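Local coordinates for neutral ceramidase (Pseudomonas aeruginosa, PDB 2ZXC), which hydrolyses the N-acyl linkage of ceramides to give sphingosine and a free fatty acid, and also catalyses the reverse synthesis, at residues L63-Q68 with N443-Y448; H71-A76 with T122-V127; A324-S329 with G462-Y467. All coordinates share one frame; numbering follows the deposited sequence.

Contact 1: residues L63-Q68 with N443-Y448. With ZN (zinc ion), chain C; 2ED (N-[(1R,2R,3E)-2-hydroxy-1-(hydroxymethyl)heptadec-3-en-1-yl]acetamide), chain D; FMT (formic acid), chain E.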
loop_
_atom_site.group_PDB
_atom_site.type_symbol
_atom_site.label_atom_id
_atom_site.label_comp_id
_atom_site.label_asym_id
_atom_site.label_seq_id
_atom_site.Cartn_x
_atom_site.Cartn_y
_atom_site.Cartn_z
ATOM N N LEU A 63 -0.664 -2.104 0.658
ATOM C CA LEU A 63 -1.756 -1.851 -0.275
ATOM C C LEU A 63 -1.377 -0.754 -1.265
ATOM O O LEU A 63 -0.384 -0.040 -1.074
ATOM C CB LEU A 63 -3.001 -1.394 0.491
ATOM C CG LEU A 63 -3.588 -2.265 1.602
ATOM C CD1 LEU A 63 -4.672 -1.475 2.312
ATOM C CD2 LEU A 63 -4.156 -3.561 1.028
ATOM N N GLY A 64 -2.187 -0.609 -2.307
ATOM C CA GLY A 64 -1.927 0.418 -3.300
ATOM C C GLY A 64 -2.177 1.774 -2.675
ATOM O O GLY A 64 -1.594 2.776 -3.064
ATOM N N MET A 65 -3.057 1.795 -1.685
ATOM C CA MET A 65 -3.398 3.020 -0.992
ATOM C C MET A 65 -4.515 2.707 -0.014
ATOM O O MET A 65 -5.059 1.609 -0.033
ATOM C CB MET A 65 -3.832 4.101 -2.000
ATOM C CG MET A 65 -4.995 3.747 -2.938
ATOM S SD MET A 65 -4.642 2.618 -4.355
ATOM C CE MET A 65 -3.426 3.514 -5.259
ATOM N N ILE A 66 -4.827 3.637 0.881
ATOM C CA ILE A 66 -5.926 3.406 1.804
ATOM C C ILE A 66 -6.980 4.428 1.423
ATOM O O ILE A 66 -6.841 5.619 1.686
ATOM C CB ILE A 66 -5.524 3.573 3.300
ATOM C CG1 ILE A 66 -5.210 5.024 3.624
ATOM C CG2 ILE A 66 -4.334 2.676 3.622
ATOM C CD1 ILE A 66 -3.937 5.495 3.056
ATOM N N PHE A 67 -8.028 3.960 0.765
ATOM C CA PHE A 67 -9.080 4.851 0.324
ATOM C C PHE A 67 -9.900 5.365 1.491
ATOM O O PHE A 67 -9.866 4.808 2.598
ATOM C CB PHE A 67 -9.981 4.139 -0.677
ATOM C CG PHE A 67 -9.271 3.690 -1.917
ATOM C CD1 PHE A 67 -9.029 2.340 -2.146
ATOM C CD2 PHE A 67 -8.877 4.615 -2.885
ATOM C CE1 PHE A 67 -8.411 1.911 -3.324
ATOM C CE2 PHE A 67 -8.257 4.195 -4.068
ATOM C CZ PHE A 67 -8.026 2.841 -4.288
ATOM N N GLN A 68 -10.640 6.438 1.241
ATOM C CA GLN A 68 -11.474 7.022 2.272
ATOM C C GLN A 68 -12.441 6.008 2.892
ATOM O O GLN A 68 -12.653 6.012 4.103
ATOM C CB GLN A 68 -12.259 8.190 1.696
ATOM C CG GLN A 68 -12.989 8.988 2.749
ATOM C CD GLN A 68 -13.256 10.389 2.284
ATOM O OE1 GLN A 68 -14.159 10.632 1.490
ATOM N NE2 GLN A 68 -12.449 11.326 2.760
ATOM N N ASN A 443 -4.556 7.928 4.741
ATOM C CA ASN A 443 -5.959 8.197 5.074
ATOM C C ASN A 443 -7.000 8.242 3.958
ATOM O O ASN A 443 -8.199 8.054 4.207
ATOM C CB ASN A 443 -6.021 9.475 5.909
ATOM C CG ASN A 443 -5.305 9.320 7.233
ATOM O OD1 ASN A 443 -4.806 10.292 7.815
ATOM N ND2 ASN A 443 -5.254 8.086 7.724
ATOM N N ALA A 444 -6.556 8.517 2.740
ATOM C CA ALA A 444 -7.449 8.532 1.581
ATOM C C ALA A 444 -6.539 8.590 0.374
ATOM O O ALA A 444 -5.312 8.637 0.514
ATOM C CB ALA A 444 -8.373 9.751 1.607
ATOM N N TYR A 445 -7.128 8.575 -0.811
ATOM C CA TYR A 445 -6.333 8.643 -2.021
ATOM C C TYR A 445 -7.019 9.568 -3.009
ATOM O O TYR A 445 -8.143 9.302 -3.452
ATOM C CB TYR A 445 -6.172 7.263 -2.635
ATOM C CG TYR A 445 -5.347 7.285 -3.896
ATOM C CD1 TYR A 445 -3.959 7.363 -3.837
ATOM C CD2 TYR A 445 -5.960 7.271 -5.151
ATOM C CE1 TYR A 445 -3.192 7.426 -4.999
ATOM C CE2 TYR A 445 -5.210 7.337 -6.318
ATOM C CZ TYR A 445 -3.825 7.417 -6.232
ATOM O OH TYR A 445 -3.079 7.513 -7.374
ATOM N N ALA A 446 -6.339 10.661 -3.342
ATOM C CA ALA A 446 -6.870 11.642 -4.277
ATOM C C ALA A 446 -5.882 11.886 -5.415
ATOM O O ALA A 446 -5.574 13.022 -5.763
ATOM C CB ALA A 446 -7.180 12.950 -3.548
ATOM N N SER A 447 -5.381 10.794 -5.973
ATOM C CA SER A 447 -4.459 10.834 -7.089
ATOM C C SER A 447 -3.148 11.560 -6.849
ATOM O O SER A 447 -2.531 11.418 -5.788
ATOM C CB SER A 447 -5.168 11.413 -8.314
ATOM O OG SER A 447 -6.258 10.584 -8.686
ATOM N N TYR A 448 -2.732 12.354 -7.832
ATOM C CA TYR A 448 -1.453 13.045 -7.761
ATOM C C TYR A 448 -1.415 14.526 -7.435
ATOM O O TYR A 448 -2.356 15.279 -7.689
ATOM C CB TYR A 448 -0.690 12.835 -9.066
ATOM C CG TYR A 448 -0.235 11.417 -9.291
ATOM C CD1 TYR A 448 -1.125 10.426 -9.711
ATOM C CD2 TYR A 448 1.094 11.064 -9.085
ATOM C CE1 TYR A 448 -0.682 9.114 -9.926
ATOM C CE2 TYR A 448 1.539 9.769 -9.289
ATOM C CZ TYR A 448 0.656 8.808 -9.714
ATOM O OH TYR A 448 1.151 7.560 -9.981
HETATM ZN ZN ZN C . 1.484 6.041 -8.116
HETATM O O2 2ED D . 0.570 5.234 -11.975
HETATM O O3 2ED D . -1.167 2.311 -15.049
HETATM O O1 2ED D . 1.023 6.114 -15.104
HETATM C C1 2ED D . 0.536 3.874 -14.350
HETATM C C2 2ED D . 1.314 4.732 -15.341
HETATM C C3 2ED D . 0.909 4.367 -16.749
HETATM C C4 2ED D . 0.904 5.295 -17.702
HETATM C C5 2ED D . 1.304 6.714 -17.375
HETATM C C6 2ED D . 1.142 7.580 -18.605
HETATM C C18 2ED D . 1.397 4.352 -12.134
HETATM C C19 2ED D . 2.409 4.005 -11.082
HETATM N N 2ED D . 1.461 3.635 -13.253
HETATM C C 2ED D . 0.249 2.494 -14.930
HETATM C C FMT E . -10.601 7.533 -2.093
HETATM O O1 FMT E . -9.976 7.809 -1.033
HETATM O O2 FMT E . -11.521 6.684 -2.168
HETATM O O HOH W 1 -10.529 9.542 4.581
HETATM O O HOH W 2 0.751 4.693 -9.286
#
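Beside the zinc-centred ceramide site, Met65 packs on Tyr445, a residue inferred to bind substrate. The terminal methyl CE of Met65 sits over a face of the Tyr445 ring, 4.0 Å from its centroid and 14° off the normal, a CH-pi contact, and the sulfur SD, 4.8 Å from that centroid, makes a Met-aromatic contact. Bends at chi2 and chi3 (-76° and -60°) fold the thioether chain back along the ring, so that Met65 CG also packs at 3.7 Å from Tyr445 CG. An unbranched, flexible methionine suits this place because the same CG covers a face of the Phe67 ring, and Phe67 CD2 meets Tyr445 CB at 3.8 Å. Packed over one face by Met65, with Ser447 N over the other, Tyr445 hydrogen-bonds through OH to Glu411, a zinc ligand, while Gly64 O accepts from ND1 of His97, another ligand, both second-shell contacts. Tyr448 reaches the metal itself, its OH 2.4 Å from the zinc ion, and the ring turns its edge to O2 of the bound ceramide analogue. Phe67 occupies the N-cap position of helix 68-81, and Gln68 N (2.7 Å) and Tyr445 N (3.0 Å) both donate to O1 of a bound formic acid molecule, probably from the crystallisation liquor and also hydrogen-bonded to Ser106 OG. A water bridges the segments elsewhere, accepting from Gln68 NE2 and donating to Asn443 O at 2.8 Å.

Contact 2: residues H71-A76 with T122-V127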
loop_
_atom_site.group_PDB
_atom_site.type_symbol
_atom_site.label_atom_id
_atom_site.label_comp_id
_atom_site.label_asym_id
_atom_site.label_seq_id
_atom_site.Cartn_x
_atom_site.Cartn_y
_atom_site.Cartn_z
ATOM N N HIS A 71 -10.665 4.111 5.515
ATOM C CA HIS A 71 -10.403 4.984 6.638
ATOM C C HIS A 71 -11.660 5.177 7.484
ATOM O O HIS A 71 -11.637 4.979 8.695
ATOM C CB HIS A 71 -9.895 6.333 6.138
ATOM C CG HIS A 71 -9.543 7.284 7.233
ATOM N ND1 HIS A 71 -10.342 8.355 7.574
ATOM C CD2 HIS A 71 -8.497 7.305 8.091
ATOM C CE1 HIS A 71 -9.803 8.995 8.596
ATOM N NE2 HIS A 71 -8.683 8.378 8.929
ATOM N N LEU A 72 -12.756 5.556 6.839
ATOM C CA LEU A 72 -14.017 5.780 7.543
ATOM C C LEU A 72 -14.495 4.563 8.319
ATOM O O LEU A 72 -14.965 4.686 9.450
ATOM C CB LEU A 72 -15.102 6.210 6.552
ATOM C CG LEU A 72 -14.883 7.610 5.963
ATOM C CD1 LEU A 72 -15.899 7.881 4.883
ATOM C CD2 LEU A 72 -14.991 8.661 7.083
ATOM N N LYS A 73 -14.374 3.390 7.708
ATOM C CA LYS A 73 -14.817 2.153 8.332
ATOM C C LYS A 73 -13.955 1.722 9.517
ATOM O O LYS A 73 -14.484 1.407 10.580
ATOM C CB LYS A 73 -14.858 1.022 7.290
ATOM C CG LYS A 73 -15.622 -0.238 7.723
ATOM C CD LYS A 73 -17.109 -0.154 7.374
ATOM C CE LYS A 73 -17.872 -1.434 7.752
ATOM N NZ LYS A 73 -17.499 -2.630 6.930
ATOM N N VAL A 74 -12.636 1.701 9.362
ATOM C CA VAL A 74 -11.823 1.262 10.490
ATOM C C VAL A 74 -11.953 2.228 11.650
ATOM O O VAL A 74 -11.922 1.816 12.801
ATOM C CB VAL A 74 -10.315 1.070 10.134
ATOM C CG1 VAL A 74 -10.159 0.807 8.660
ATOM C CG2 VAL A 74 -9.487 2.238 10.612
ATOM N N LEU A 75 -12.107 3.514 11.362
ATOM C CA LEU A 75 -12.254 4.455 12.454
ATOM C C LEU A 75 -13.608 4.326 13.132
ATOM O O LEU A 75 -13.710 4.498 14.343
ATOM C CB LEU A 75 -12.006 5.881 11.976
ATOM C CG LEU A 75 -10.542 6.183 12.305
ATOM C CD1 LEU A 75 -9.750 6.450 11.052
ATOM C CD2 LEU A 75 -10.480 7.343 13.268
ATOM N N ALA A 76 -14.644 4.004 12.363
ATOM C CA ALA A 76 -15.970 3.831 12.945
ATOM C C ALA A 76 -15.892 2.656 13.915
ATOM O O ALA A 76 -16.458 2.698 15.006
ATOM C CB ALA A 76 -17.004 3.552 11.854
ATOM N N THR A 122 -12.749 -8.097 -0.345
ATOM C CA THR A 122 -11.398 -7.577 -0.205
ATOM C C THR A 122 -11.441 -6.357 0.719
ATOM O O THR A 122 -10.611 -6.212 1.616
ATOM C CB THR A 122 -10.812 -7.197 -1.590
ATOM O OG1 THR A 122 -10.483 -8.393 -2.312
ATOM C CG2 THR A 122 -9.561 -6.343 -1.440
ATOM N N PHE A 123 -12.433 -5.498 0.516
ATOM C CA PHE A 123 -12.588 -4.300 1.337
ATOM C C PHE A 123 -12.685 -4.634 2.824
ATOM O O PHE A 123 -11.981 -4.045 3.646
ATOM C CB PHE A 123 -13.834 -3.517 0.904
ATOM C CG PHE A 123 -14.192 -2.378 1.825
ATOM C CD1 PHE A 123 -15.217 -2.512 2.753
ATOM C CD2 PHE A 123 -13.498 -1.175 1.764
ATOM C CE1 PHE A 123 -15.551 -1.459 3.607
ATOM C CE2 PHE A 123 -13.824 -0.112 2.619
ATOM C CZ PHE A 123 -14.853 -0.256 3.540
ATOM N N ASN A 124 -13.555 -5.580 3.164
ATOM C CA ASN A 124 -13.737 -5.965 4.559
ATOM C C ASN A 124 -12.537 -6.675 5.159
ATOM O O ASN A 124 -12.274 -6.546 6.355
ATOM C CB ASN A 124 -14.989 -6.825 4.727
ATOM C CG ASN A 124 -16.265 -6.022 4.571
ATOM O OD1 ASN A 124 -16.380 -4.909 5.082
ATOM N ND2 ASN A 124 -17.240 -6.589 3.875
ATOM N N ALA A 125 -11.815 -7.432 4.343
ATOM C CA ALA A 125 -10.630 -8.123 4.836
ATOM C C ALA A 125 -9.616 -7.042 5.226
ATOM O O ALA A 125 -8.879 -7.173 6.202
ATOM C CB ALA A 125 -10.049 -9.006 3.746
ATOM N N ILE A 126 -9.597 -5.966 4.450
ATOM C CA ILE A 126 -8.681 -4.872 4.701
ATOM C C ILE A 126 -9.028 -4.098 5.973
ATOM O O ILE A 126 -8.155 -3.868 6.813
ATOM C CB ILE A 126 -8.624 -3.920 3.478
ATOM C CG1 ILE A 126 -7.827 -4.595 2.357
ATOM C CG2 ILE A 126 -7.993 -2.593 3.863
ATOM C CD1 ILE A 126 -7.991 -3.959 1.016
ATOM N N VAL A 127 -10.286 -3.701 6.140
ATOM C CA VAL A 127 -10.621 -2.963 7.353
ATOM C C VAL A 127 -10.461 -3.836 8.595
ATOM O O VAL A 127 -9.973 -3.365 9.621
ATOM C CB VAL A 127 -12.059 -2.384 7.324
ATOM C CG1 VAL A 127 -12.348 -1.774 5.968
ATOM C CG2 VAL A 127 -13.063 -3.433 7.688
#
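Lys73 lays the aliphatic part of its side chain over Val127 and against the ring of Phe123, which it meets obliquely. Its CB is 4.0 Å from Phe123 CZ and 4.0 Å from Val127 CG1, and its CG continues across both methyls of the valine. A bend at chi2 (89°) then carries it toward Asn124, where Lys73 NZ stands 3.1 Å from Asn124 OD1 at an angle too poor for a hydrogen bond, with the like charge of Arg77 nearby, while Asn124 ND2 makes a weak bond to Glu120. Lysine suits this partly exposed margin, since its methylenes can pack on apolar neighbours while the ammonium stays at the periphery. Helix 68-81 is the connection of a beta-alpha-beta crossover between the parallel strands 54-61 and 91-95, and helix 120-138 packs on it: the axes of segments 71-76 and 122-127 approach to 10.0 Å and cross at -47°. The backbones come closest where two small beta-branched residues meet, Val74 CG1 lying 3.9 Å from Val127 CB. Val74 also touches Leu93 of strand 91-95. Within helix 120-138, Val127 CG1 rests 3.8 Å above the plane of the Phe123 ring.

Contact 3: residues A324-S329 with G462-Y467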
loop_
_atom_site.group_PDB
_atom_site.type_symbol
_atom_site.label_atom_id
_atom_site.label_comp_id
_atom_site.label_asym_id
_atom_site.label_seq_id
_atom_site.Cartn_x
_atom_site.Cartn_y
_atom_site.Cartn_z
ATOM N N ALA A 324 -12.531 18.320 -9.365
ATOM C CA ALA A 324 -11.695 17.286 -9.967
ATOM C C ALA A 324 -11.842 17.012 -11.465
ATOM O O ALA A 324 -12.946 16.973 -12.011
ATOM C CB ALA A 324 -11.878 15.993 -9.200
ATOM N N ALA A 325 -10.702 16.813 -12.121
ATOM C CA ALA A 325 -10.661 16.509 -13.546
ATOM C C ALA A 325 -9.348 15.825 -13.877
ATOM O O ALA A 325 -8.314 16.138 -13.293
ATOM C CB ALA A 325 -10.788 17.783 -14.375
ATOM N N ILE A 326 -9.389 14.888 -14.815
ATOM C CA ILE A 326 -8.179 14.211 -15.238
ATOM C C ILE A 326 -7.883 14.568 -16.681
ATOM O O ILE A 326 -8.771 14.559 -17.528
ATOM C CB ILE A 326 -8.303 12.693 -15.083
ATOM C CG1 ILE A 326 -8.386 12.360 -13.598
ATOM C CG2 ILE A 326 -7.095 11.994 -15.681
ATOM C CD1 ILE A 326 -8.281 10.902 -13.307
ATOM N N GLY A 327 -6.631 14.908 -16.952
ATOM C CA GLY A 327 -6.258 15.270 -18.300
ATOM C C GLY A 327 -5.465 14.179 -18.982
ATOM O O GLY A 327 -5.050 13.208 -18.349
ATOM N N THR A 328 -5.261 14.332 -20.283
ATOM C CA THR A 328 -4.492 13.363 -21.038
ATOM C C THR A 328 -3.016 13.706 -20.901
ATOM O O THR A 328 -2.652 14.803 -20.483
ATOM C CB THR A 328 -4.857 13.404 -22.531
ATOM O OG1 THR A 328 -4.590 14.715 -23.046
ATOM C CG2 THR A 328 -6.337 13.058 -22.738
ATOM N N SER A 329 -2.168 12.756 -21.244
ATOM C CA SER A 329 -0.740 12.977 -21.196
ATOM C C SER A 329 -0.083 11.913 -22.049
ATOM O O SER A 329 -0.750 10.993 -22.523
ATOM C CB SER A 329 -0.209 12.922 -19.762
ATOM O OG SER A 329 -0.614 11.737 -19.106
ATOM N N GLY A 462 0.965 15.494 -13.550
ATOM C CA GLY A 462 0.232 16.738 -13.695
ATOM C C GLY A 462 -1.173 16.476 -14.199
ATOM O O GLY A 462 -2.142 17.047 -13.701
ATOM N N GLY A 463 -1.285 15.600 -15.191
ATOM C CA GLY A 463 -2.588 15.274 -15.735
ATOM C C GLY A 463 -3.483 14.692 -14.656
ATOM O O GLY A 463 -4.707 14.824 -14.711
ATOM N N SER A 464 -2.869 14.053 -13.663
ATOM C CA SER A 464 -3.636 13.455 -12.586
ATOM C C SER A 464 -3.649 14.263 -11.304
ATOM O O SER A 464 -3.882 13.724 -10.223
ATOM C CB SER A 464 -3.142 12.044 -12.315
ATOM O OG SER A 464 -3.501 11.211 -13.401
ATOM N N THR A 465 -3.385 15.558 -11.426
ATOM C CA THR A 465 -3.436 16.450 -10.278
ATOM C C THR A 465 -4.841 17.020 -10.423
ATOM O O THR A 465 -5.068 18.031 -11.084
ATOM C CB THR A 465 -2.347 17.532 -10.367
ATOM O OG1 THR A 465 -1.064 16.904 -10.230
ATOM C CG2 THR A 465 -2.516 18.566 -9.268
ATOM N N LEU A 466 -5.777 16.301 -9.813
ATOM C CA LEU A 466 -7.214 16.563 -9.854
ATOM C C LEU A 466 -7.779 17.961 -9.715
ATOM O O LEU A 466 -8.598 18.387 -10.530
ATOM C CB LEU A 466 -7.925 15.687 -8.813
ATOM C CG LEU A 466 -7.726 14.170 -8.858
ATOM C CD1 LEU A 466 -8.589 13.520 -7.772
ATOM C CD2 LEU A 466 -8.113 13.631 -10.229
ATOM N N TYR A 467 -7.350 18.679 -8.688
ATOM C CA TYR A 467 -7.925 19.982 -8.411
ATOM C C TYR A 467 -7.322 21.226 -9.044
ATOM O O TYR A 467 -7.548 22.331 -8.562
ATOM C CB TYR A 467 -8.022 20.129 -6.897
ATOM C CG TYR A 467 -8.577 18.869 -6.254
ATOM C CD1 TYR A 467 -9.932 18.546 -6.347
ATOM C CD2 TYR A 467 -7.732 17.966 -5.616
ATOM C CE1 TYR A 467 -10.426 17.343 -5.818
ATOM C CE2 TYR A 467 -8.207 16.775 -5.090
ATOM C CZ TYR A 467 -9.553 16.464 -5.194
ATOM O OH TYR A 467 -10.006 15.261 -4.691
#
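The two backbones run past each other in opposite directions and are joined by two hydrogen bonds, one near each end. The bond from Gly327 N to Gly463 O, 3.0 Å long, is nearly straight (175°), whereas that from Ala325 N to Leu466 O, at 3.1 Å, is bent to 140°. The same Leu466 O takes a CA-H...O contact from Ala324 CA at 3.3 Å and a hydrogen bond from Gln371 NE2. At the other end two glycines face each other, and because Gly463 has no side chain to press on Gly327 O, the CA atoms of Gly327 and Gly463 come within 4.5 Å. Between the bonds, Ile326 and Leu466 point the same way and lie alongside one another, with Ile326 CG1 3.6 Å from Leu466 CD2. Alanine suits position Ala324 because its single methyl fills the corner between two neighbours: Ala324 CB is 4.0 Å from Leu466 CB and 3.9 Å from Tyr467 CE1. Leu466 CB lies over the centre of the Tyr467 ring, whose OH bonds to Pro390 O. Lys374 ties the segments from outside by donating to both Ala325 O and Thr465 O. Short strand 326-327 pairs antiparallel with strand 376-378 while also bonding the end of helix 460-463, and Ile326 and Leu466 pack on helix 109-112 through Met110 and Tyr111.

How the contacts relate
Contact 1 is the middle member of the three, its centre 13 Å from that of contact 2 and 16 Å from that of contact 3, while the centres of contacts 2 and 3 lie 28 Å apart and the two do not touch. The first pair shares helix 68-81, which starts in contact 1 and carries one side of contact 2; Leu63 CD1 also packs 3.8 Å from Ile126 CG2. Toward contact 3 the link includes a polar step: Tyr448 N and Ser464 O, 3.0 Å apart, probably form a hydrogen bond, joining a zinc ligand to segment 462-467. The Ser464 side chain lies about 7 Å from the bound ceramide analogue and about 9 Å from the zinc ion.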